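Local coordinates for p22 protein (Trypanosoma brucei, PDB 3JV1), which acts as an accessory factor for the RNA editing of cytochrome oxidase subunit II transcripts and belongs to the Mam33 family of mitochondrial proteins, at residues Gly82-Phe87 and Val101-Gly107; His51-Glu55 and Leu77-Gly81; Thr71-Asp75 and Ile158-Leu163; Glu14-Arg19 and Tyr170-Ser175. All coordinates share one frame; numbering follows the deposited sequence.

Contact 1 (Gly82-Phe87 and Val101-Gly107)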
# COMPACT_ATOMS: atom_id res chain seq x y z
N GLY A 82 9.63 -25.35 -9.56
CA GLY A 82 9.45 -24.76 -8.24
C GLY A 82 10.02 -23.37 -8.07
O GLY A 82 10.05 -22.84 -6.95
N LYS A 83 10.46 -22.75 -9.16
CA LYS A 83 11.02 -21.40 -9.10
C LYS A 83 10.32 -20.51 -10.12
O LYS A 83 9.65 -21.00 -11.03
CB LYS A 83 12.52 -21.43 -9.39
CG LYS A 83 13.31 -22.30 -8.44
CD LYS A 83 14.80 -22.30 -8.81
CE LYS A 83 15.60 -23.22 -7.89
NZ LYS A 83 15.50 -22.81 -6.46
N ALA A 84 10.47 -19.20 -9.98
CA ALA A 84 9.84 -18.30 -10.93
C ALA A 84 10.65 -17.05 -11.26
O ALA A 84 11.34 -16.49 -10.42
CB ALA A 84 8.47 -17.88 -10.42
N LEU A 85 10.56 -16.65 -12.53
CA LEU A 85 11.20 -15.45 -13.02
C LEU A 85 9.98 -14.53 -13.08
O LEU A 85 9.00 -14.85 -13.76
CB LEU A 85 11.74 -15.66 -14.44
CG LEU A 85 13.17 -15.22 -14.77
CD1 LEU A 85 13.42 -15.43 -16.26
CD2 LEU A 85 13.39 -13.78 -14.38
N VAL A 86 10.02 -13.42 -12.35
CA VAL A 86 8.90 -12.50 -12.30
C VAL A 86 9.21 -11.13 -12.91
O VAL A 86 10.05 -10.40 -12.40
CB VAL A 86 8.42 -12.32 -10.84
CG1 VAL A 86 7.15 -11.48 -10.81
CG2 VAL A 86 8.17 -13.69 -10.21
N PHE A 87 8.51 -10.81 -13.99
CA PHE A 87 8.68 -9.54 -14.69
C PHE A 87 7.62 -8.53 -14.28
O PHE A 87 6.42 -8.76 -14.46
CB PHE A 87 8.58 -9.76 -16.21
CG PHE A 87 9.68 -10.62 -16.78
CD1 PHE A 87 10.84 -10.03 -17.29
CD2 PHE A 87 9.56 -12.00 -16.80
CE1 PHE A 87 11.86 -10.83 -17.82
CE2 PHE A 87 10.57 -12.81 -17.33
CZ PHE A 87 11.72 -12.22 -17.84
N VAL A 101 12.69 -6.98 -12.95
CA VAL A 101 12.92 -8.40 -13.21
C VAL A 101 13.40 -8.97 -11.90
O VAL A 101 14.49 -8.63 -11.42
CB VAL A 101 14.00 -8.65 -14.27
CG1 VAL A 101 14.23 -10.16 -14.42
CG2 VAL A 101 13.59 -8.06 -15.60
N CYS A 102 12.58 -9.83 -11.30
CA CYS A 102 12.92 -10.47 -10.03
C CYS A 102 13.00 -11.96 -10.22
O CYS A 102 12.42 -12.52 -11.16
CB CYS A 102 11.83 -10.20 -8.98
SG CYS A 102 11.34 -8.50 -8.83
N PHE A 103 13.74 -12.61 -9.33
CA PHE A 103 13.82 -14.06 -9.36
C PHE A 103 13.33 -14.56 -8.02
O PHE A 103 13.74 -14.07 -6.97
CB PHE A 103 15.24 -14.56 -9.60
CG PHE A 103 15.29 -16.04 -9.81
CD1 PHE A 103 14.88 -16.59 -11.02
CD2 PHE A 103 15.68 -16.90 -8.79
CE1 PHE A 103 14.85 -17.97 -11.21
CE2 PHE A 103 15.65 -18.28 -8.97
CZ PHE A 103 15.24 -18.81 -10.18
N ARG A 104 12.45 -15.55 -8.04
CA ARG A 104 11.91 -16.11 -6.82
C ARG A 104 12.24 -17.59 -6.69
O ARG A 104 11.75 -18.41 -7.46
CB ARG A 104 10.39 -15.91 -6.78
CG ARG A 104 9.98 -14.45 -6.82
CD ARG A 104 10.52 -13.70 -5.61
NE ARG A 104 10.17 -12.28 -5.67
CZ ARG A 104 11.05 -11.29 -5.63
NH1 ARG A 104 12.35 -11.55 -5.52
NH2 ARG A 104 10.63 -10.04 -5.70
N HIS A 105 13.08 -17.92 -5.72
CA HIS A 105 13.45 -19.31 -5.49
C HIS A 105 12.23 -20.09 -5.00
O HIS A 105 12.05 -21.26 -5.35
CB HIS A 105 14.58 -19.39 -4.46
CG HIS A 105 15.92 -19.05 -5.01
ND1 HIS A 105 16.62 -19.88 -5.85
CD2 HIS A 105 16.70 -17.94 -4.85
CE1 HIS A 105 17.76 -19.31 -6.19
NE2 HIS A 105 17.83 -18.13 -5.59
N ASP A 106 11.41 -19.43 -4.20
CA ASP A 106 10.21 -20.05 -3.67
C ASP A 106 9.06 -19.77 -4.64
O ASP A 106 8.31 -18.81 -4.45
CB ASP A 106 9.89 -19.48 -2.29
CG ASP A 106 8.77 -20.24 -1.60
OD1 ASP A 106 7.97 -20.89 -2.30
OD2 ASP A 106 8.70 -20.17 -0.35
N GLY A 107 8.95 -20.61 -5.67
CA GLY A 107 7.90 -20.45 -6.66
C GLY A 107 6.51 -20.45 -6.07
O GLY A 107 5.62 -19.74 -6.54
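The last beta hairpin of the sheet pairs strand 83-87 with strand 101-104, antiparallel, their short axes 4.7 Å apart. Ala84 with Arg104 and Val86 with Cys102 are the hydrogen-bonded pairs; Cys102 N reaches Val86 O at 2.8 Å and nearly straight, 175° at the hydrogen. Leu85 with Phe103 and Phe87 with Val101 are non-hydrogen-bonded pairs on the other face. There Leu85 crosses Val101, CD2 to CG1 at 3.7 Å, while the Phe87 ring lies alongside Val101 and touches its CG2 through CD1. Phe103 has CG anti to the backbone N (chi1 -172°), which lays its ring over the strand with one face above Ala84 O, CD1 to O 3.6 Å. The Lys83 chain passes the edge of that ring, CD to CZ 3.8 Å. Bending only at its last torsion, it delivers NZ to ND1 of His105 at 3.2 Å, in the imidazole plane. His105 NE2 is taken by Glu172 of the second subunit, and Phe180 of that subunit meets Phe103 edge-to-face. On the opposite face Val86 CG2 rests on Arg104 CG at 3.9 Å, and the guanidinium turns away to Tyr125 O. Beyond the paired strands Gly107 N bonds Gly82 O at 2.8 Å, bent and from above the carbonyl plane, as Asp106 N-caps the helix that starts at Gly107, with its carboxylate on Leu109 N. Strand 95-104 is outermost within the chain, making this the edge hairpin of an antiparallel meander, its Phe103 face packed on a neighbouring subunit of the trimer.

Contact 2 (His51-Glu55 and Leu77-Gly81)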
# COMPACT_ATOMS: atom_id res chain seq x y z
N HIS A 51 4.17 -23.57 -21.53
CA HIS A 51 5.27 -23.43 -22.47
C HIS A 51 6.15 -24.63 -22.16
O HIS A 51 7.18 -24.50 -21.50
CB HIS A 51 6.03 -22.13 -22.20
CG HIS A 51 7.13 -21.86 -23.17
ND1 HIS A 51 6.90 -21.47 -24.48
CD2 HIS A 51 8.48 -21.91 -23.03
CE1 HIS A 51 8.05 -21.30 -25.10
NE2 HIS A 51 9.03 -21.56 -24.24
N GLY A 52 5.72 -25.80 -22.61
CA GLY A 52 6.48 -26.99 -22.31
C GLY A 52 6.31 -27.25 -20.83
O GLY A 52 5.18 -27.30 -20.33
N ASP A 53 7.41 -27.41 -20.10
CA ASP A 53 7.32 -27.65 -18.67
C ASP A 53 7.01 -26.39 -17.86
O ASP A 53 6.68 -26.48 -16.68
CB ASP A 53 8.61 -28.27 -18.15
CG ASP A 53 8.86 -29.66 -18.69
OD1 ASP A 53 9.18 -29.78 -19.89
OD2 ASP A 53 8.74 -30.63 -17.92
N GLU A 54 7.13 -25.22 -18.48
CA GLU A 54 6.86 -24.00 -17.73
C GLU A 54 5.43 -23.53 -17.88
O GLU A 54 4.72 -23.91 -18.82
CB GLU A 54 7.78 -22.86 -18.17
CG GLU A 54 8.78 -23.19 -19.26
CD GLU A 54 9.63 -22.00 -19.66
OE1 GLU A 54 9.07 -20.95 -20.02
OE2 GLU A 54 10.87 -22.10 -19.61
N GLU A 55 4.99 -22.71 -16.94
CA GLU A 55 3.66 -22.13 -17.01
C GLU A 55 3.92 -20.64 -17.03
O GLU A 55 4.79 -20.15 -16.31
CB GLU A 55 2.80 -22.50 -15.81
CG GLU A 55 1.39 -21.92 -15.93
CD GLU A 55 0.52 -22.25 -14.74
OE1 GLU A 55 0.97 -22.02 -13.60
OE2 GLU A 55 -0.61 -22.72 -14.95
N LEU A 77 4.77 -14.01 -14.77
CA LEU A 77 5.58 -15.02 -14.09
C LEU A 77 5.86 -16.20 -15.00
O LEU A 77 4.98 -16.66 -15.73
CB LEU A 77 4.87 -15.52 -12.83
CG LEU A 77 4.57 -14.52 -11.70
CD1 LEU A 77 3.30 -13.75 -12.01
CD2 LEU A 77 4.41 -15.29 -10.39
N VAL A 78 7.10 -16.67 -14.97
CA VAL A 78 7.50 -17.84 -15.74
C VAL A 78 7.93 -18.81 -14.66
O VAL A 78 8.94 -18.62 -14.00
CB VAL A 78 8.67 -17.52 -16.69
CG1 VAL A 78 9.08 -18.78 -17.45
CG2 VAL A 78 8.24 -16.43 -17.68
N VAL A 79 7.12 -19.85 -14.47
CA VAL A 79 7.34 -20.83 -13.42
C VAL A 79 7.79 -22.19 -13.95
O VAL A 79 7.19 -22.75 -14.86
CB VAL A 79 6.05 -21.02 -12.58
CG1 VAL A 79 6.35 -21.83 -11.32
CG2 VAL A 79 5.47 -19.66 -12.24
N ASN A 80 8.84 -22.72 -13.34
CA ASN A 80 9.39 -24.00 -13.74
C ASN A 80 10.27 -24.55 -12.62
O ASN A 80 11.06 -23.81 -12.02
CB ASN A 80 10.21 -23.82 -15.03
CG ASN A 80 10.57 -25.13 -15.69
OD1 ASN A 80 9.88 -26.13 -15.52
ND2 ASN A 80 11.66 -25.13 -16.46
N GLY A 81 10.11 -25.83 -12.33
CA GLY A 81 10.91 -26.47 -11.29
C GLY A 81 10.80 -25.86 -9.91
O GLY A 81 11.78 -25.84 -9.16
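Glu54 and Val78 cross at a slant, the carboxylate end of the one lying against a methyl of the other, OE1 to CG1 at 3.4 Å. The Glu54 chain gets there by an unusual first torsion, CG eclipsing the backbone N (chi1 0°), which looks strained, and is extended from there on. Its OE1 is not left to the methyl alone, since it forms a salt bridge with Arg148, and Tyr144 of the helix 135-146 packs on both Glu54 and Val78. Next to them Glu54 CB meets Asn80 CB at 4.1 Å. Asn80 turns CG away from its own N (chi1 -168°), carrying the amide toward Asp53; there OD1 stands 3.4 Å from the backbone O of Asp53, two acceptors between which no hydrogen bond forms. Phe180 of the second subunit packs on Val78 and Asn80. Glu55 and Val79 put their side chains on the other face and form a hydrogen-bonded antiparallel pair: Val79 N gives a nearly straight bond to Glu55 O at 3.0 Å, and Glu55 N returns one to Val79 O. That same Val79 O also takes a close CA-H contact from Glu54 CA at 3.1 Å. The chain enters this pairing through a type II' turn from His51 to Glu54, closed by His51 N to Glu54 O at 2.8 Å and by the reverse bond from Glu54 N; Gly52 occupies its positive-phi corner. That turn closes the preceding hairpin, of strands 46-51 and 54-63; the pairing of 54-63 with 72-80 forms the next hairpin of the antiparallel meander.

Contact 3 (Thr71-Asp75 and Ile158-Leu163); sequences TRTLD and IDQFSL
The strand 72-75 and the helix 158-163 cross at 113° with their axes 11.1 Å apart, so that long side chains bridge the gap between sheet and helix. Arg72 does most of this. Its chain leaves the backbone with CG beside the backbone N (chi1 -57°) and stays extended to NE, which brings the guanidinium across the helix between Asp159 and Leu163. Asp159 OD1 lies 3.0 Å from Arg72 NH1, a salt bridge, yet the oxygen stands well out of the guanidinium plane and the two flat groups are turned 68° apart; the attraction is one of charge, with no N-H aimed at the carboxylate. On the neighbouring helical turn Ser162 CB presses obliquely on Arg72 NE at 3.1 Å. The serine hydroxyl, though near NE, is spent on its own helix, donating to Ile158 O at 2.8 Å, and that carbonyl also accepts from Ser162 N on its opposite face. Leu163 CD2 comes to the edge of the guanidinium, near NH2 at 4.1 Å. Further along the strand, Leu74 and Ile158 reach toward each other tip to tip, CD2 to CD1 at 3.3 Å, tighter than usual van der Waals contact. Leu58 of a neighbouring strand and Phe96 of strand 95-104 pack round the same two side chains. The chemistry is therefore divided: an apolar contact between Leu74 and Ile158 joins sheet and helix, while beside it the charge of a buried arginine is probably balanced in part by Asp159 without a directed N-H bond, with Ser162 and Leu163 packed round the guanidinium.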
# COMPACT_ATOMS: atom_id res chain seq x y z
N THR A 71 -2.22 3.64 -18.84
CA THR A 71 -1.14 2.67 -18.71
C THR A 71 -1.48 1.65 -17.62
O THR A 71 -1.81 2.02 -16.50
CB THR A 71 0.21 3.35 -18.38
OG1 THR A 71 0.12 4.00 -17.11
CG2 THR A 71 0.56 4.38 -19.43
N ARG A 72 -1.41 0.37 -17.97
CA ARG A 72 -1.71 -0.70 -17.02
C ARG A 72 -0.46 -1.43 -16.54
O ARG A 72 0.51 -1.56 -17.27
CB ARG A 72 -2.66 -1.71 -17.67
CG ARG A 72 -3.96 -1.11 -18.18
CD ARG A 72 -4.79 -2.13 -18.94
NE ARG A 72 -6.08 -1.57 -19.38
CZ ARG A 72 -6.20 -0.51 -20.17
NH1 ARG A 72 -5.13 0.12 -20.61
NH2 ARG A 72 -7.41 -0.08 -20.52
N THR A 73 -0.49 -1.88 -15.30
CA THR A 73 0.63 -2.61 -14.75
C THR A 73 0.23 -4.07 -14.58
O THR A 73 -0.93 -4.38 -14.30
CB THR A 73 1.07 -2.08 -13.36
OG1 THR A 73 -0.05 -2.06 -12.48
CG2 THR A 73 1.65 -0.67 -13.48
N LEU A 74 1.18 -4.96 -14.79
CA LEU A 74 0.92 -6.38 -14.64
C LEU A 74 2.22 -7.10 -14.37
O LEU A 74 3.30 -6.58 -14.63
CB LEU A 74 0.24 -6.94 -15.90
CG LEU A 74 0.83 -6.62 -17.28
CD1 LEU A 74 2.01 -7.52 -17.57
CD2 LEU A 74 -0.25 -6.83 -18.34
N ASP A 75 2.10 -8.30 -13.81
CA ASP A 75 3.25 -9.13 -13.52
C ASP A 75 3.19 -10.31 -14.47
O ASP A 75 2.11 -10.85 -14.74
CB ASP A 75 3.21 -9.69 -12.10
CG ASP A 75 3.63 -8.68 -11.05
OD1 ASP A 75 4.21 -7.63 -11.41
OD2 ASP A 75 3.39 -8.95 -9.86
N ILE A 158 -4.41 -7.17 -24.30
CA ILE A 158 -4.69 -6.72 -22.94
C ILE A 158 -5.44 -5.39 -22.89
O ILE A 158 -6.36 -5.23 -22.09
CB ILE A 158 -3.38 -6.63 -22.12
CG1 ILE A 158 -2.89 -8.05 -21.79
CG2 ILE A 158 -3.59 -5.82 -20.85
CD1 ILE A 158 -1.57 -8.10 -21.09
N ASP A 159 -5.04 -4.43 -23.73
CA ASP A 159 -5.71 -3.13 -23.77
C ASP A 159 -7.12 -3.32 -24.29
O ASP A 159 -8.09 -2.84 -23.69
CB ASP A 159 -4.98 -2.14 -24.69
CG ASP A 159 -3.72 -1.58 -24.08
OD1 ASP A 159 -3.73 -1.27 -22.87
OD2 ASP A 159 -2.71 -1.43 -24.81
N GLN A 160 -7.23 -4.01 -25.42
CA GLN A 160 -8.53 -4.27 -26.03
C GLN A 160 -9.47 -5.02 -25.08
O GLN A 160 -10.63 -4.63 -24.93
CB GLN A 160 -8.36 -5.06 -27.32
CG GLN A 160 -8.11 -4.20 -28.55
CD GLN A 160 -7.80 -5.03 -29.79
OE1 GLN A 160 -8.45 -6.04 -30.07
NE2 GLN A 160 -6.80 -4.60 -30.55
N PHE A 161 -8.98 -6.08 -24.45
CA PHE A 161 -9.83 -6.83 -23.53
C PHE A 161 -10.24 -5.98 -22.32
O PHE A 161 -11.37 -6.04 -21.87
CB PHE A 161 -9.13 -8.10 -23.04
CG PHE A 161 -10.07 -9.09 -22.44
CD1 PHE A 161 -10.85 -9.91 -23.25
CD2 PHE A 161 -10.24 -9.17 -21.06
CE1 PHE A 161 -11.78 -10.79 -22.71
CE2 PHE A 161 -11.18 -10.04 -20.50
CZ PHE A 161 -11.95 -10.85 -21.33
N SER A 162 -9.30 -5.19 -21.80
CA SER A 162 -9.58 -4.34 -20.65
C SER A 162 -10.67 -3.32 -20.95
O SER A 162 -11.52 -3.05 -20.11
CB SER A 162 -8.31 -3.61 -20.20
OG SER A 162 -7.42 -4.51 -19.55
N LEU A 163 -10.63 -2.73 -22.15
CA LEU A 163 -11.63 -1.75 -22.53
C LEU A 163 -13.00 -2.39 -22.62
O LEU A 163 -14.00 -1.85 -22.14
CB LEU A 163 -11.29 -1.12 -23.88
CG LEU A 163 -10.16 -0.10 -23.92
CD1 LEU A 163 -9.96 0.34 -25.35
CD2 LEU A 163 -10.49 1.09 -23.02

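Contact 4 (Glu14-Arg19 and Tyr170-Ser175)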
# COMPACT_ATOMS: atom_id res chain seq x y z
N GLU A 14 -29.16 6.18 -17.51
CA GLU A 14 -27.78 6.08 -17.95
C GLU A 14 -27.56 4.76 -18.67
O GLU A 14 -26.92 4.73 -19.72
CB GLU A 14 -26.83 6.22 -16.76
CG GLU A 14 -25.34 6.07 -17.09
CD GLU A 14 -24.85 6.99 -18.20
OE1 GLU A 14 -25.59 7.92 -18.60
OE2 GLU A 14 -23.71 6.78 -18.66
N LEU A 15 -28.10 3.67 -18.13
CA LEU A 15 -27.95 2.36 -18.75
C LEU A 15 -28.52 2.38 -20.17
O LEU A 15 -27.91 1.86 -21.11
CB LEU A 15 -28.68 1.28 -17.93
CG LEU A 15 -28.03 -0.11 -17.80
CD1 LEU A 15 -29.12 -1.12 -17.46
CD2 LEU A 15 -27.33 -0.51 -19.09
N GLU A 16 -29.70 2.98 -20.32
CA GLU A 16 -30.33 3.07 -21.63
C GLU A 16 -29.53 3.96 -22.57
O GLU A 16 -29.34 3.60 -23.72
CB GLU A 16 -31.76 3.60 -21.50
CG GLU A 16 -32.68 2.70 -20.70
CD GLU A 16 -34.11 3.23 -20.62
OE1 GLU A 16 -34.31 4.38 -20.17
OE2 GLU A 16 -35.03 2.48 -21.01
N ASP A 17 -29.07 5.10 -22.07
CA ASP A 17 -28.29 6.01 -22.92
C ASP A 17 -26.95 5.38 -23.32
O ASP A 17 -26.60 5.38 -24.50
CB ASP A 17 -28.02 7.34 -22.20
CG ASP A 17 -29.28 8.14 -21.96
OD1 ASP A 17 -30.35 7.75 -22.48
OD2 ASP A 17 -29.20 9.17 -21.25
N GLU A 18 -26.23 4.86 -22.35
CA GLU A 18 -24.93 4.22 -22.59
C GLU A 18 -24.99 3.23 -23.76
O GLU A 18 -24.17 3.29 -24.68
CB GLU A 18 -24.47 3.51 -21.32
CG GLU A 18 -23.21 2.67 -21.47
CD GLU A 18 -21.97 3.47 -21.84
OE1 GLU A 18 -22.01 4.72 -21.82
OE2 GLU A 18 -20.94 2.83 -22.16
N ARG A 19 -25.96 2.32 -23.72
CA ARG A 19 -26.13 1.32 -24.77
C ARG A 19 -26.34 1.90 -26.17
O ARG A 19 -26.19 1.20 -27.17
CB ARG A 19 -27.32 0.41 -24.43
CG ARG A 19 -27.13 -0.46 -23.19
CD ARG A 19 -28.40 -1.23 -22.89
NE ARG A 19 -28.29 -2.07 -21.70
CZ ARG A 19 -29.32 -2.69 -21.13
NH1 ARG A 19 -30.54 -2.57 -21.63
NH2 ARG A 19 -29.14 -3.44 -20.05
N TYR A 170 -19.08 -1.56 -16.33
CA TYR A 170 -19.79 -0.30 -16.15
C TYR A 170 -21.29 -0.50 -16.27
O TYR A 170 -22.05 0.04 -15.47
CB TYR A 170 -19.35 0.73 -17.18
CG TYR A 170 -20.13 2.02 -17.07
CD1 TYR A 170 -20.18 2.72 -15.87
CD2 TYR A 170 -20.84 2.53 -18.16
CE1 TYR A 170 -20.90 3.90 -15.75
CE2 TYR A 170 -21.56 3.72 -18.05
CZ TYR A 170 -21.59 4.40 -16.84
OH TYR A 170 -22.30 5.56 -16.71
N GLU A 171 -21.72 -1.26 -17.26
CA GLU A 171 -23.15 -1.50 -17.45
C GLU A 171 -23.71 -2.39 -16.35
O GLU A 171 -24.85 -2.23 -15.93
CB GLU A 171 -23.41 -2.16 -18.81
CG GLU A 171 -22.93 -1.34 -19.98
CD GLU A 171 -23.29 -1.95 -21.32
OE1 GLU A 171 -22.65 -1.59 -22.33
OE2 GLU A 171 -24.23 -2.78 -21.36
N GLU A 172 -22.90 -3.33 -15.88
CA GLU A 172 -23.34 -4.23 -14.81
C GLU A 172 -23.42 -3.40 -13.52
O GLU A 172 -24.28 -3.63 -12.67
CB GLU A 172 -22.34 -5.38 -14.68
CG GLU A 172 -22.83 -6.56 -13.88
CD GLU A 172 -22.56 -6.41 -12.40
OE1 GLU A 172 -21.51 -5.83 -12.06
OE2 GLU A 172 -23.40 -6.87 -11.59
N TRP A 173 -22.53 -2.42 -13.41
CA TRP A 173 -22.48 -1.50 -12.27
C TRP A 173 -23.80 -0.73 -12.21
O TRP A 173 -24.47 -0.71 -11.18
CB TRP A 173 -21.30 -0.54 -12.46
CG TRP A 173 -21.12 0.51 -11.41
CD1 TRP A 173 -20.49 0.38 -10.21
CD2 TRP A 173 -21.50 1.89 -11.51
NE1 TRP A 173 -20.44 1.59 -9.56
CE2 TRP A 173 -21.05 2.53 -10.34
CE3 TRP A 173 -22.17 2.65 -12.48
CZ2 TRP A 173 -21.25 3.90 -10.11
CZ3 TRP A 173 -22.37 4.01 -12.25
CH2 TRP A 173 -21.91 4.62 -11.07
N LEU A 174 -24.19 -0.12 -13.32
CA LEU A 174 -25.45 0.64 -13.40
C LEU A 174 -26.65 -0.22 -13.03
O LEU A 174 -27.49 0.18 -12.23
CB LEU A 174 -25.65 1.19 -14.81
CG LEU A 174 -24.69 2.27 -15.31
CD1 LEU A 174 -24.88 2.49 -16.81
CD2 LEU A 174 -24.93 3.55 -14.54
N SER A 175 -26.72 -1.41 -13.63
CA SER A 175 -27.81 -2.34 -13.40
C SER A 175 -27.91 -2.83 -11.96
O SER A 175 -29.00 -2.90 -11.39
CB SER A 175 -27.66 -3.55 -14.31
OG SER A 175 -28.68 -4.50 -14.04
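An antiparallel helix pair joins the two ends of the chain: residues 14-18, at the end of helix 2-18, pack on Tyr170-Ser175 of the last helix, the short axes 9.8 Å apart and 154° between their directions. Tyr170 OH donates to Glu14 OE2 at 2.7 Å, meeting the oxygen on its anti side and 25° out of the carboxylate plane. The two side chains cross at about a right angle. Glu14 reaches the phenol by folding at its second torsion after CG has left anti to the backbone N (chi1 178°), and its OE2 is also held in a salt bridge by Arg21. Glu18, one turn on, stands its carboxylate nearly perpendicular to the Tyr170 ring at the ring's edge, CD to CE2 at 3.8 Å; its oxygens are engaged by Arg21 and Gln167. Pairing of the N- and C-terminal helices, extending away from a twisted antiparallel sheet, is as in the p32 relatives of the Mam33 family. Between the helices Leu174 is wedged in, CD2 against Glu14 CG at 3.6 Å and CD1 against Leu15 CA at the same separation. Its own CG sits over one face of the Tyr170 ring, offset toward the rim. Leu15 slides past Leu174 in the opposite direction, CG to CB at 4.0 Å, and reaches Ser175 CB with CD1. At the outer side Arg19 NE comes to 4.1 Å from Glu171 OE2, attraction at a distance beyond a salt bridge, while Gln167 bonds the other oxygen of Glu171. Leu137 and Tyr125 of the third subunit pack on Glu14 and Tyr170 respectively.

Contacts 1 and 2 lie side by side in the sheet, centres about 10 Å apart, and are joined through a probable hydrogen bond from Val78 N to Leu85 O at 2.9 Å. Contact 3 uses the earlier part of strand 72-80, its centre about 22 Å from the centre of either, and lays the sheet on helix 152-181. The same helix runs on to contact 4, whose nearest atoms are about 8 Å from those of contact 3. Within one chain contacts 1 and 4 are about 41 Å apart between centres, yet the trimer brings them together: Trp173 NE1 of one subunit bonds Val101 O of a neighbouring subunit.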